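Side-chain contacts in uncharacterized protein AsqI (Emericella nidulans, PDB 5YY3), which catalyses, as a zinc-dependent cyclopenase, the ring contraction of 4'-methoxycyclopenine to 4'-methoxyviridicatin in aspoquinolone biosynthesis, releasing methyl isocyanate: residues A[58-63]-A[106-111]; A[321-326]-A[405-410]; A[533-538]-A[560-565]. All coordinates share one frame; numbering follows the deposited sequence.

Contact 1. Residues A[58-63]-A[106-111]; sequences RGIFAL and ELLEER
No ring, amide or carboxylate lies at the interface where Ile60 and Leu63 meet Leu108, so there are no faces or edges to match: branched aliphatic groups fill it instead. Leu108 is the hub. Its CD1 methyl stands 3.6 Å from CD1 of Leu63, and the two leucines reach for each other tip to tip. The same Leu63 methyl lies 3.7 Å from Leu108 CD2, and is thus received by the fork of the opposing side chain. Ile60 comes in obliquely, its CG2 branch 3.7 Å from Leu108 CD1, with CG1 slightly farther off at 4.0 Å. The Ile60 torsion (chi1 -64°) explains this double touch, for it turns CG2 opposite the backbone N and sets CG1 beside that N, with both branches within reach of one methyl. No hydrogen bond crosses between the segments, and contact between close-fitting methyls is what joins them; forked leucine and beta-branched isoleucine suit such a place. Beyond Leu108, Arg111 has positive phi as the C-prime residue of a Schellman motif, its N bonded to Leu108 O at 2.8 Å, and its guanidinium makes a salt bridge with Asp68. The contact therefore joins the last turn of helix 97-109 to helix 53-61 and the residue Leu63 that follows it, well out from the centre of the chain. Helix 114-127 packs against both Ile60, through Met117 and Leu121, and Leu63, through Pro114, while Ile101 and Ala104 extend the bed of Ile60 along helix 97-109.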
ATOM      1  N   ARG A  58      16.115  15.729 -41.809  1.00 50.79           N
ATOM      2  CA  ARG A  58      16.117  16.196 -40.417  1.00 49.92           C
ATOM      3  C   ARG A  58      15.514  17.595 -40.300  1.00 46.76           C
ATOM      4  O   ARG A  58      14.776  17.882 -39.358  1.00 48.82           O
ATOM      5  CB  ARG A  58      17.534  16.192 -39.832  1.00 52.77           C
ATOM      6  CG  ARG A  58      18.109  14.808 -39.566  1.00 57.21           C
ATOM      7  CD  ARG A  58      19.588  14.892 -39.196  1.00 63.98           C
ATOM      8  NE  ARG A  58      20.443  14.295 -40.222  1.00 68.58           N
ATOM      9  CZ  ARG A  58      21.653  14.746 -40.549  1.00 65.51           C
ATOM     10  NH1 ARG A  58      22.152  15.813 -39.939  1.00 64.73           N
ATOM     11  NH2 ARG A  58      22.358  14.139 -41.498  1.00 63.13           N
ATOM     12  N   GLY A  59      15.826  18.461 -41.256  1.00 44.94           N
ATOM     13  CA  GLY A  59      15.259  19.795 -41.278  1.00 45.89           C
ATOM     14  C   GLY A  59      13.745  19.785 -41.382  1.00 44.83           C
ATOM     15  O   GLY A  59      13.059  20.553 -40.712  1.00 44.55           O
ATOM     16  N   ILE A  60      13.219  18.910 -42.231  1.00 47.22           N
ATOM     17  CA  ILE A  60      11.774  18.807 -42.429  1.00 44.31           C
ATOM     18  C   ILE A  60      11.093  18.270 -41.163  1.00 42.71           C
ATOM     19  O   ILE A  60      10.139  18.862 -40.665  1.00 41.32           O
ATOM     20  CB  ILE A  60      11.434  17.902 -43.648  1.00 43.64           C
ATOM     21  CG1 ILE A  60      11.976  18.530 -44.940  1.00 41.96           C
ATOM     22  CG2 ILE A  60       9.926  17.675 -43.751  1.00 39.40           C
ATOM     23  CD1 ILE A  60      11.915  17.624 -46.152  1.00 42.96           C
ATOM     24  N   PHE A  61      11.604  17.161 -40.632  1.00 44.93           N
ATOM     25  CA  PHE A  61      11.047  16.555 -39.421  1.00 40.82           C
ATOM     26  C   PHE A  61      11.101  17.466 -38.195  1.00 42.87           C
ATOM     27  O   PHE A  61      10.383  17.243 -37.218  1.00 38.32           O
ATOM     28  CB  PHE A  61      11.767  15.247 -39.122  1.00 37.84           C
ATOM     29  CG  PHE A  61      11.170  14.071 -39.822  1.00 35.26           C
ATOM     30  CD1 PHE A  61      11.413  13.858 -41.167  1.00 33.46           C
ATOM     31  CD2 PHE A  61      10.353  13.191 -39.142  1.00 31.18           C
ATOM     32  CE1 PHE A  61      10.857  12.773 -41.826  1.00 33.32           C
ATOM     33  CE2 PHE A  61       9.791  12.109 -39.786  1.00 37.95           C
ATOM     34  CZ  PHE A  61      10.041  11.896 -41.140  1.00 34.89           C
ATOM     35  N   ALA A  62      11.942  18.497 -38.256  1.00 44.26           N
ATOM     36  CA  ALA A  62      12.077  19.438 -37.148  1.00 42.19           C
ATOM     37  C   ALA A  62      11.093  20.607 -37.241  1.00 45.30           C
ATOM     38  O   ALA A  62      10.937  21.376 -36.285  1.00 45.32           O
ATOM     39  CB  ALA A  62      13.505  19.964 -37.086  1.00 45.89           C
ATOM     40  N   LEU A  63      10.436  20.751 -38.387  1.00 41.55           N
ATOM     41  CA  LEU A  63       9.590  21.914 -38.616  1.00 43.54           C
ATOM     42  C   LEU A  63       8.417  22.018 -37.640  1.00 46.89           C
ATOM     43  O   LEU A  63       7.585  21.115 -37.561  1.00 43.94           O
ATOM     44  CB  LEU A  63       9.071  21.905 -40.047  1.00 47.95           C
ATOM     45  CG  LEU A  63      10.115  22.333 -41.076  1.00 48.29           C
ATOM     46  CD1 LEU A  63       9.532  22.282 -42.477  1.00 38.73           C
ATOM     47  CD2 LEU A  63      10.623  23.738 -40.744  1.00 47.79           C
ATOM     48  N   GLU A 106       8.540  22.159 -51.409  1.00 45.21           N
ATOM     49  CA  GLU A 106       7.575  22.948 -52.152  1.00 46.09           C
ATOM     50  C   GLU A 106       6.269  23.061 -51.379  1.00 45.12           C
ATOM     51  O   GLU A 106       5.778  24.161 -51.125  1.00 49.76           O
ATOM     52  CB  GLU A 106       7.352  22.308 -53.513  1.00 43.47           C
ATOM     53  CG  GLU A 106       6.379  23.010 -54.407  1.00 56.04           C
ATOM     54  CD  GLU A 106       6.322  22.347 -55.757  1.00 60.95           C
ATOM     55  OE1 GLU A 106       5.454  21.459 -55.954  1.00 64.14           O
ATOM     56  OE2 GLU A 106       7.181  22.681 -56.604  1.00 64.02           O
ATOM     57  N   LEU A 107       5.727  21.913 -50.990  1.00 44.40           N
ATOM     58  CA  LEU A 107       4.483  21.862 -50.235  1.00 42.78           C
ATOM     59  C   LEU A 107       4.617  22.594 -48.904  1.00 44.09           C
ATOM     60  O   LEU A 107       3.695  23.286 -48.471  1.00 44.95           O
ATOM     61  CB  LEU A 107       4.063  20.407 -50.014  1.00 40.96           C
ATOM     62  CG  LEU A 107       3.728  19.614 -51.277  1.00 42.29           C
ATOM     63  CD1 LEU A 107       3.598  18.136 -50.966  1.00 37.42           C
ATOM     64  CD2 LEU A 107       2.447  20.143 -51.911  1.00 38.16           C
ATOM     65  N   LEU A 108       5.778  22.455 -48.265  1.00 47.48           N
ATOM     66  CA  LEU A 108       6.039  23.116 -46.980  1.00 45.49           C
ATOM     67  C   LEU A 108       5.984  24.640 -47.085  1.00 48.61           C
ATOM     68  O   LEU A 108       5.368  25.310 -46.238  1.00 47.26           O
ATOM     69  CB  LEU A 108       7.394  22.672 -46.414  1.00 42.56           C
ATOM     70  CG  LEU A 108       7.331  21.293 -45.757  1.00 42.75           C
ATOM     71  CD1 LEU A 108       8.717  20.713 -45.579  1.00 41.81           C
ATOM     72  CD2 LEU A 108       6.578  21.369 -44.427  1.00 34.98           C
ATOM     73  N   GLU A 109       6.614  25.195 -48.119  1.00 47.89           N
ATOM     74  CA  GLU A 109       6.567  26.646 -48.284  1.00 56.08           C
ATOM     75  C   GLU A 109       5.200  27.097 -48.806  1.00 49.68           C
ATOM     76  O   GLU A 109       4.865  28.274 -48.695  1.00 50.28           O
ATOM     77  CB  GLU A 109       7.695  27.150 -49.185  1.00 57.75           C
ATOM     78  CG  GLU A 109       9.006  27.309 -48.413  1.00 70.52           C
ATOM     79  CD  GLU A 109      10.014  28.215 -49.101  1.00 82.63           C
ATOM     80  OE1 GLU A 109      10.841  27.699 -49.887  1.00 86.08           O
ATOM     81  OE2 GLU A 109       9.985  29.444 -48.844  1.00 82.92           O
ATOM     82  N   GLU A 110       4.406  26.161 -49.335  1.00 46.02           N
ATOM     83  CA  GLU A 110       2.971  26.405 -49.556  1.00 44.86           C
ATOM     84  C   GLU A 110       2.156  26.277 -48.257  1.00 46.72           C
ATOM     85  O   GLU A 110       0.919  26.276 -48.288  1.00 42.61           O
ATOM     86  CB  GLU A 110       2.405  25.450 -50.603  1.00 46.28           C
ATOM     87  CG  GLU A 110       2.952  25.646 -52.001  1.00 53.39           C
ATOM     88  CD  GLU A 110       2.345  24.679 -53.003  1.00 57.42           C
ATOM     89  OE1 GLU A 110       1.226  24.169 -52.750  1.00 55.02           O
ATOM     90  OE2 GLU A 110       2.999  24.425 -54.040  1.00 58.25           O
ATOM     91  N   ARG A 111       2.866  26.133 -47.132  1.00 49.11           N
ATOM     92  CA  ARG A 111       2.292  26.153 -45.774  1.00 50.26           C
ATOM     93  C   ARG A 111       1.415  24.939 -45.419  1.00 42.78           C
ATOM     94  O   ARG A 111       0.516  25.036 -44.593  1.00 42.78           O
ATOM     95  CB  ARG A 111       1.493  27.452 -45.553  1.00 47.98           C
ATOM     96  CG  ARG A 111       2.319  28.717 -45.744  1.00 43.91           C
ATOM     97  CD  ARG A 111       3.605  28.662 -44.921  1.00 50.27           C
ATOM     98  NE  ARG A 111       3.359  28.864 -43.493  1.00 50.79           N
ATOM     99  CZ  ARG A 111       4.293  28.746 -42.554  1.00 50.83           C
ATOM    100  NH1 ARG A 111       5.534  28.419 -42.892  1.00 53.89           N
ATOM    101  NH2 ARG A 111       3.989  28.947 -41.277  1.00 55.42           N
TER

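Contact 2. Residues A[321-326]-A[405-410]; sequences DNCLNF and RLAATR
Two helices of the mainly helical, hemocyanin-like part of this tyrosinase-family protein come together where Cys323 and Leu324, in the first turn of helix 323-331, meet Ala407 near the end of helix 391-410. The site is buried and not far from the metal centre: the side chain of Leu324 is about 11 Å from that of the zinc ligand His218. Ala407 points its single methyl toward the opposing helix and receives two neighbours. CD2 of Leu324 approaches to 3.7 Å from Ala407 CB, whereas CB of Cys323 stands at 4.3 Å from that methyl, a looser touch. The leucine does not set out directly toward its partner. With chi1 -64° its CG lies opposite the carbonyl carbon, and the extended chi2 of -175° then carries the branch end across to the alanine. Because Ala407 is so small, the backbones can approach closely, with 6.4 Å between the CA atoms of Cys323 and Ala407. Cysteine, likewise slender, suits the near position; leucine, set to one side, has the length to fill in beside it. Loop residue Arg608 touches both Cys323 and Leu324. Around the other flanks of helix 391-410, Leu406 packs on Tyr299 and Ile302 of helix 288-304, and Arg405, pointing away, forms salt bridges with Asp503 and with Asp244 of the second subunit. The chemistry across the two segments is thus apolar, without any hydrogen bond or ion pair between them. Adhesion here probably rests on fit and on the exclusion of water, while the charged groups of the same helix work on other sides, including the subunit interface.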
ATOM      1  N   ASP A 321      -8.171 -20.354 -42.400  1.00 33.96           N
ATOM      2  CA  ASP A 321      -7.042 -19.684 -43.018  1.00 34.88           C
ATOM      3  C   ASP A 321      -7.146 -18.165 -43.078  1.00 39.13           C
ATOM      4  O   ASP A 321      -6.142 -17.472 -42.900  1.00 37.25           O
ATOM      5  CB  ASP A 321      -6.840 -20.218 -44.432  1.00 38.85           C
ATOM      6  CG  ASP A 321      -5.505 -19.816 -45.011  1.00 53.85           C
ATOM      7  OD1 ASP A 321      -5.416 -18.741 -45.655  1.00 56.05           O
ATOM      8  OD2 ASP A 321      -4.533 -20.567 -44.788  1.00 64.97           O
ATOM      9  N   ASN A 322      -8.343 -17.638 -43.338  1.00 35.60           N
ATOM     10  CA  ASN A 322      -8.471 -16.204 -43.607  1.00 35.25           C
ATOM     11  C   ASN A 322      -9.088 -15.374 -42.474  1.00 31.51           C
ATOM     12  O   ASN A 322      -9.129 -14.141 -42.561  1.00 33.36           O
ATOM     13  CB  ASN A 322      -9.269 -15.988 -44.910  1.00 34.69           C
ATOM     14  CG  ASN A 322     -10.782 -16.180 -44.746  1.00 36.62           C
ATOM     15  OD1 ASN A 322     -11.283 -16.590 -43.693  1.00 35.26           O
ATOM     16  ND2 ASN A 322     -11.517 -15.903 -45.819  1.00 36.05           N
ATOM     17  N   CYS A 323      -9.550 -16.034 -41.412  1.00 30.87           N
ATOM     18  CA  CYS A 323     -10.316 -15.330 -40.381  1.00 30.73           C
ATOM     19  C   CYS A 323      -9.546 -14.146 -39.774  1.00 28.33           C
ATOM     20  O   CYS A 323     -10.067 -13.047 -39.732  1.00 30.56           O
ATOM     21  CB  CYS A 323     -10.767 -16.286 -39.267  1.00 31.27           C
ATOM     22  SG  CYS A 323      -9.425 -17.229 -38.442  1.00 36.21           S
ATOM     23  N   LEU A 324      -8.309 -14.338 -39.343  1.00 30.11           N
ATOM     24  CA  LEU A 324      -7.616 -13.245 -38.646  1.00 34.91           C
ATOM     25  C   LEU A 324      -7.258 -12.089 -39.575  1.00 31.90           C
ATOM     26  O   LEU A 324      -7.352 -10.906 -39.191  1.00 30.62           O
ATOM     27  CB  LEU A 324      -6.356 -13.756 -37.949  1.00 34.98           C
ATOM     28  CG  LEU A 324      -6.646 -14.757 -36.834  1.00 37.24           C
ATOM     29  CD1 LEU A 324      -5.359 -15.124 -36.091  1.00 46.22           C
ATOM     30  CD2 LEU A 324      -7.692 -14.204 -35.890  1.00 31.54           C
ATOM     31  N   ASN A 325      -6.855 -12.431 -40.793  1.00 31.63           N
ATOM     32  CA  ASN A 325      -6.515 -11.415 -41.781  1.00 32.17           C
ATOM     33  C   ASN A 325      -7.715 -10.544 -42.098  1.00 29.49           C
ATOM     34  O   ASN A 325      -7.591  -9.330 -42.275  1.00 31.38           O
ATOM     35  CB  ASN A 325      -5.997 -12.052 -43.060  1.00 31.41           C
ATOM     36  CG  ASN A 325      -5.230 -11.073 -43.912  1.00 38.39           C
ATOM     37  OD1 ASN A 325      -4.440 -10.278 -43.397  1.00 38.07           O
ATOM     38  ND2 ASN A 325      -5.473 -11.102 -45.221  1.00 39.79           N
ATOM     39  N   PHE A 326      -8.884 -11.165 -42.156  1.00 28.84           N
ATOM     40  CA  PHE A 326     -10.089 -10.429 -42.497  1.00 31.08           C
ATOM     41  C   PHE A 326     -10.635  -9.678 -41.303  1.00 27.44           C
ATOM     42  O   PHE A 326     -10.979  -8.508 -41.419  1.00 30.15           O
ATOM     43  CB  PHE A 326     -11.153 -11.366 -43.078  1.00 37.27           C
ATOM     44  CG  PHE A 326     -11.081 -11.493 -44.571  1.00 39.25           C
ATOM     45  CD1 PHE A 326     -11.659 -10.523 -45.397  1.00 41.84           C
ATOM     46  CD2 PHE A 326     -10.409 -12.561 -45.164  1.00 39.65           C
ATOM     47  CE1 PHE A 326     -11.586 -10.634 -46.796  1.00 41.91           C
ATOM     48  CE2 PHE A 326     -10.334 -12.679 -46.562  1.00 39.19           C
ATOM     49  CZ  PHE A 326     -10.928 -11.714 -47.374  1.00 41.13           C
ATOM     50  N   ARG A 405      -9.522 -13.221 -30.054  1.00 26.67           N
ATOM     51  CA  ARG A 405      -9.989 -14.345 -29.243  1.00 25.14           C
ATOM     52  C   ARG A 405     -11.239 -14.996 -29.834  1.00 25.24           C
ATOM     53  O   ARG A 405     -11.346 -16.228 -29.859  1.00 26.76           O
ATOM     54  CB  ARG A 405     -10.270 -13.901 -27.807  1.00 24.24           C
ATOM     55  CG  ARG A 405      -9.033 -13.407 -27.075  1.00 27.58           C
ATOM     56  CD  ARG A 405      -9.366 -12.960 -25.655  1.00 31.02           C
ATOM     57  NE  ARG A 405      -8.152 -12.574 -24.943  1.00 27.06           N
ATOM     58  CZ  ARG A 405      -7.449 -13.413 -24.201  1.00 24.78           C
ATOM     59  NH1 ARG A 405      -7.849 -14.674 -24.094  1.00 26.80           N
ATOM     60  NH2 ARG A 405      -6.344 -13.005 -23.595  1.00 26.00           N
ATOM     61  N   LEU A 406     -12.181 -14.173 -30.300  1.00 26.44           N
ATOM     62  CA  LEU A 406     -13.424 -14.674 -30.886  1.00 23.05           C
ATOM     63  C   LEU A 406     -13.152 -15.533 -32.124  1.00 26.98           C
ATOM     64  O   LEU A 406     -13.707 -16.625 -32.284  1.00 25.41           O
ATOM     65  CB  LEU A 406     -14.347 -13.521 -31.268  1.00 23.35           C
ATOM     66  CG  LEU A 406     -15.014 -12.770 -30.112  1.00 27.97           C
ATOM     67  CD1 LEU A 406     -15.509 -11.424 -30.599  1.00 25.03           C
ATOM     68  CD2 LEU A 406     -16.169 -13.583 -29.520  1.00 24.29           C
ATOM     69  N   ALA A 407     -12.301 -15.026 -33.001  1.00 22.34           N
ATOM     70  CA  ALA A 407     -12.039 -15.699 -34.262  1.00 32.03           C
ATOM     71  C   ALA A 407     -11.266 -16.983 -33.994  1.00 31.49           C
ATOM     72  O   ALA A 407     -11.588 -18.040 -34.545  1.00 28.73           O
ATOM     73  CB  ALA A 407     -11.269 -14.781 -35.218  1.00 29.74           C
ATOM     74  N   ALA A 408     -10.279 -16.884 -33.106  1.00 29.18           N
ATOM     75  CA  ALA A 408      -9.401 -17.999 -32.803  1.00 26.57           C
ATOM     76  C   ALA A 408     -10.156 -19.210 -32.251  1.00 26.43           C
ATOM     77  O   ALA A 408      -9.845 -20.343 -32.612  1.00 27.52           O
ATOM     78  CB  ALA A 408      -8.316 -17.559 -31.821  1.00 24.24           C
ATOM     79  N   THR A 409     -11.134 -19.005 -31.371  1.00 23.00           N
ATOM     80  CA  THR A 409     -11.841 -20.179 -30.853  1.00 30.16           C
ATOM     81  C   THR A 409     -12.891 -20.697 -31.855  1.00 31.20           C
ATOM     82  O   THR A 409     -13.296 -21.869 -31.790  1.00 29.03           O
ATOM     83  CB  THR A 409     -12.528 -19.908 -29.500  1.00 32.11           C
ATOM     84  OG1 THR A 409     -13.812 -19.310 -29.710  1.00 32.00           O
ATOM     85  CG2 THR A 409     -11.677 -19.018 -28.627  1.00 34.11           C
ATOM     86  N   ARG A 410     -13.320 -19.826 -32.776  1.00 29.81           N
ATOM     87  CA  ARG A 410     -14.255 -20.207 -33.844  1.00 30.94           C
ATOM     88  C   ARG A 410     -13.635 -21.106 -34.924  1.00 29.50           C
ATOM     89  O   ARG A 410     -14.314 -21.970 -35.472  1.00 29.75           O
ATOM     90  CB  ARG A 410     -14.843 -18.953 -34.506  1.00 30.86           C
ATOM     91  CG  ARG A 410     -16.059 -18.404 -33.783  1.00 35.06           C
ATOM     92  CD  ARG A 410     -17.311 -19.215 -34.072  1.00 36.33           C
ATOM     93  NE  ARG A 410     -17.877 -18.854 -35.367  1.00 37.02           N
ATOM     94  CZ  ARG A 410     -18.245 -19.731 -36.291  1.00 38.40           C
ATOM     95  NH1 ARG A 410     -18.091 -21.029 -36.070  1.00 47.39           N
ATOM     96  NH2 ARG A 410     -18.746 -19.312 -37.444  1.00 41.67           N
TER

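Contact 3. Residues A[533-538]-A[560-565]; sequences SVARKM and NLMLPV
Apolar contact centres on the thioether of Met562, whose SD lies 4.1 Å from CG1 of Val534 and also 4.1 Å from CB of Ala535. The methionine chain is bent at both chi2 (-71°) and chi3, which folds it compactly and presents its sulfur to the two small side chains. Val534 touches it at a slant through one branch; Ala535 offers a methyl pointed at it. A flexible, polarisable methionine suits this joint between two parts of one long connection, since its chain can bend to meet partners of irregular placing.

No hydrogen bond crosses between the segments; within 533-538 one side-chain bond shapes this stretch of chain. Lys537 NZ folds back to donate to Ala535 O at 3.1 Å, approaching at 138° to the C=O and tilted 22° from the carbonyl plane, and it has a second acceptor in Ser532 O. Lys537 is also the centre of an inverse gamma turn, closed by a weak bond from Met538 N to Arg536 O.

Sulfur and charge combine next door, where SD of Met538 sits 3.5 Å above the guanidinium plane of Arg536, over its centre. That arginine forms salt bridges with Asp181 and Asp184, on the helix that also carries the zinc ligands His186 and His190.

Both segments belong to the long connection between strands 523-528 and 571-580 of the Ig-like domain. Met562 packs on Tyr467 of strand 461-475 and Met510 of strand 508-517, its carbonyl accepts a bond from Arg224, and Val534 touches that same arginine of helix 210-231, so the connection lies between sheet and helices.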
ATOM      1  N   SER A 533      14.386 -13.697 -33.805  1.00 26.72           N
ATOM      2  CA  SER A 533      13.602 -13.210 -34.944  1.00 26.90           C
ATOM      3  C   SER A 533      12.598 -12.118 -34.545  1.00 30.33           C
ATOM      4  O   SER A 533      12.116 -11.362 -35.390  1.00 30.81           O
ATOM      5  CB  SER A 533      12.859 -14.366 -35.591  1.00 24.66           C
ATOM      6  OG  SER A 533      11.864 -14.851 -34.708  1.00 26.75           O
ATOM      7  N   VAL A 534      12.295 -12.053 -33.254  1.00 28.00           N
ATOM      8  CA  VAL A 534      11.288 -11.155 -32.697  1.00 27.79           C
ATOM      9  C   VAL A 534      11.876  -9.781 -32.330  1.00 25.37           C
ATOM     10  O   VAL A 534      11.173  -8.774 -32.260  1.00 24.38           O
ATOM     11  CB  VAL A 534      10.647 -11.835 -31.453  1.00 27.32           C
ATOM     12  CG1 VAL A 534       9.937 -10.840 -30.547  1.00 28.19           C
ATOM     13  CG2 VAL A 534       9.716 -12.967 -31.897  1.00 26.61           C
ATOM     14  N   ALA A 535      13.188  -9.740 -32.150  1.00 25.30           N
ATOM     15  CA  ALA A 535      13.834  -8.601 -31.522  1.00 24.19           C
ATOM     16  C   ALA A 535      14.285  -7.508 -32.486  1.00 24.88           C
ATOM     17  O   ALA A 535      14.720  -7.777 -33.596  1.00 26.76           O
ATOM     18  CB  ALA A 535      15.028  -9.086 -30.707  1.00 23.79           C
ATOM     19  N   ARG A 536      14.187  -6.268 -32.018  1.00 26.08           N
ATOM     20  CA  ARG A 536      14.752  -5.097 -32.683  1.00 24.38           C
ATOM     21  C   ARG A 536      16.276  -5.125 -32.538  1.00 25.41           C
ATOM     22  O   ARG A 536      16.794  -5.257 -31.434  1.00 25.19           O
ATOM     23  CB  ARG A 536      14.119  -3.831 -32.073  1.00 22.48           C
ATOM     24  CG  ARG A 536      14.844  -2.519 -32.216  1.00 21.25           C
ATOM     25  CD  ARG A 536      13.995  -1.448 -31.541  1.00 21.28           C
ATOM     26  NE  ARG A 536      14.717  -0.231 -31.161  1.00 22.47           N
ATOM     27  CZ  ARG A 536      14.442   0.964 -31.671  1.00 20.93           C
ATOM     28  NH1 ARG A 536      13.484   1.075 -32.580  1.00 20.79           N
ATOM     29  NH2 ARG A 536      15.112   2.042 -31.282  1.00 22.56           N
ATOM     30  N   LYS A 537      17.006  -5.048 -33.644  1.00 27.06           N
ATOM     31  CA  LYS A 537      18.451  -5.259 -33.578  1.00 29.17           C
ATOM     32  C   LYS A 537      19.215  -3.973 -33.353  1.00 29.11           C
ATOM     33  O   LYS A 537      19.993  -3.537 -34.195  1.00 33.48           O
ATOM     34  CB  LYS A 537      18.958  -5.947 -34.842  1.00 30.94           C
ATOM     35  CG  LYS A 537      19.049  -7.437 -34.682  1.00 34.07           C
ATOM     36  CD  LYS A 537      17.707  -8.059 -34.485  1.00 30.83           C
ATOM     37  CE  LYS A 537      17.770  -9.559 -34.585  1.00 28.52           C
ATOM     38  NZ  LYS A 537      16.404 -10.058 -34.939  1.00 29.40           N
ATOM     39  N   MET A 538      18.986  -3.374 -32.196  1.00 27.80           N
ATOM     40  CA  MET A 538      19.640  -2.139 -31.838  1.00 30.63           C
ATOM     41  C   MET A 538      19.976  -2.215 -30.366  1.00 29.62           C
ATOM     42  O   MET A 538      19.334  -2.955 -29.623  1.00 30.32           O
ATOM     43  CB  MET A 538      18.735  -0.930 -32.134  1.00 26.93           C
ATOM     44  CG  MET A 538      18.160  -0.919 -33.549  1.00 32.15           C
ATOM     45  SD  MET A 538      17.060   0.464 -33.911  1.00 33.12           S
ATOM     46  CE  MET A 538      18.225   1.597 -34.673  1.00 35.50           C
ATOM     47  N   ASN A 560      15.836  -4.913 -24.725  1.00 21.67           N
ATOM     48  CA  ASN A 560      15.754  -4.679 -23.289  1.00 21.97           C
ATOM     49  C   ASN A 560      14.403  -5.056 -22.671  1.00 22.22           C
ATOM     50  O   ASN A 560      14.309  -5.187 -21.447  1.00 22.73           O
ATOM     51  CB  ASN A 560      16.040  -3.222 -22.966  1.00 17.27           C
ATOM     52  CG  ASN A 560      14.952  -2.304 -23.461  1.00 19.75           C
ATOM     53  OD1 ASN A 560      14.599  -2.340 -24.634  1.00 22.79           O
ATOM     54  ND2 ASN A 560      14.413  -1.475 -22.571  1.00 19.71           N
ATOM     55  N   LEU A 561      13.370  -5.237 -23.502  1.00 19.95           N
ATOM     56  CA  LEU A 561      12.055  -5.631 -22.997  1.00 20.72           C
ATOM     57  C   LEU A 561      11.706  -7.061 -23.360  1.00 19.81           C
ATOM     58  O   LEU A 561      10.561  -7.473 -23.183  1.00 21.83           O
ATOM     59  CB  LEU A 561      10.946  -4.707 -23.539  1.00 16.18           C
ATOM     60  CG  LEU A 561      11.100  -3.218 -23.284  1.00 16.50           C
ATOM     61  CD1 LEU A 561       9.881  -2.468 -23.799  1.00 19.89           C
ATOM     62  CD2 LEU A 561      11.314  -2.958 -21.796  1.00 17.87           C
ATOM     63  N   MET A 562      12.671  -7.815 -23.883  1.00 21.76           N
ATOM     64  CA  MET A 562      12.379  -9.166 -24.367  1.00 20.57           C
ATOM     65  C   MET A 562      11.885 -10.042 -23.242  1.00 21.57           C
ATOM     66  O   MET A 562      10.989 -10.863 -23.424  1.00 21.85           O
ATOM     67  CB  MET A 562      13.609  -9.791 -25.023  1.00 22.04           C
ATOM     68  CG  MET A 562      13.816  -9.336 -26.466  1.00 19.78           C
ATOM     69  SD  MET A 562      12.570 -10.032 -27.564  1.00 23.31           S
ATOM     70  CE  MET A 562      13.044 -11.765 -27.526  1.00 19.18           C
ATOM     71  N   LEU A 563      12.465  -9.852 -22.064  1.00 21.79           N
ATOM     72  CA  LEU A 563      12.049 -10.614 -20.893  1.00 21.96           C
ATOM     73  C   LEU A 563      11.046  -9.831 -20.060  1.00 20.15           C
ATOM     74  O   LEU A 563      11.268  -8.656 -19.784  1.00 21.06           O
ATOM     75  CB  LEU A 563      13.268 -10.978 -20.044  1.00 18.28           C
ATOM     76  CG  LEU A 563      13.876 -12.376 -20.022  1.00 20.48           C
ATOM     77  CD1 LEU A 563      13.823 -13.043 -21.359  1.00 21.37           C
ATOM     78  CD2 LEU A 563      15.301 -12.295 -19.510  1.00 24.26           C
ATOM     79  N   PRO A 564       9.942 -10.477 -19.655  1.00 18.75           N
ATOM     80  CA  PRO A 564       9.141  -9.882 -18.584  1.00 19.58           C
ATOM     81  C   PRO A 564      10.035  -9.587 -17.387  1.00 19.28           C
ATOM     82  O   PRO A 564      10.974 -10.333 -17.176  1.00 17.98           O
ATOM     83  CB  PRO A 564       8.118 -10.967 -18.269  1.00 20.28           C
ATOM     84  CG  PRO A 564       7.946 -11.689 -19.587  1.00 17.99           C
ATOM     85  CD  PRO A 564       9.323 -11.697 -20.199  1.00 20.65           C
ATOM     86  N   VAL A 565       9.761  -8.518 -16.647  1.00 19.43           N
ATOM     87  CA  VAL A 565      10.644  -8.059 -15.578  1.00 22.34           C
ATOM     88  C   VAL A 565      10.844  -9.127 -14.468  1.00 23.03           C
ATOM     89  O   VAL A 565      11.917  -9.206 -13.865  1.00 20.70           O
ATOM     90  CB  VAL A 565      10.112  -6.722 -14.973  1.00 18.74           C
ATOM     91  CG1 VAL A 565       8.754  -6.906 -14.315  1.00 19.54           C
ATOM     92  CG2 VAL A 565      11.113  -6.097 -13.993  1.00 16.20           C
TER

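In the fold
All three contacts are apolar across their segments, yet they differ in place. Contact 1 is only partly buried and peripheral, joining helix 53-61 and the last turn of helix 97-109 through methyls of leucine and isoleucine; contacts 2 and 3 are buried, on opposite sides of the chain's centre. Contact 2 relies on a small alanine to bring two helices close, and contact 3 on a bent methionine to join two parts of one long connection. No two share an element or touch, and they follow one another along the chain. Charged groups flank each, but only at contact 2 do they reach a second subunit; at contact 3 they tie the Ig-like domain to the helix bearing zinc ligands.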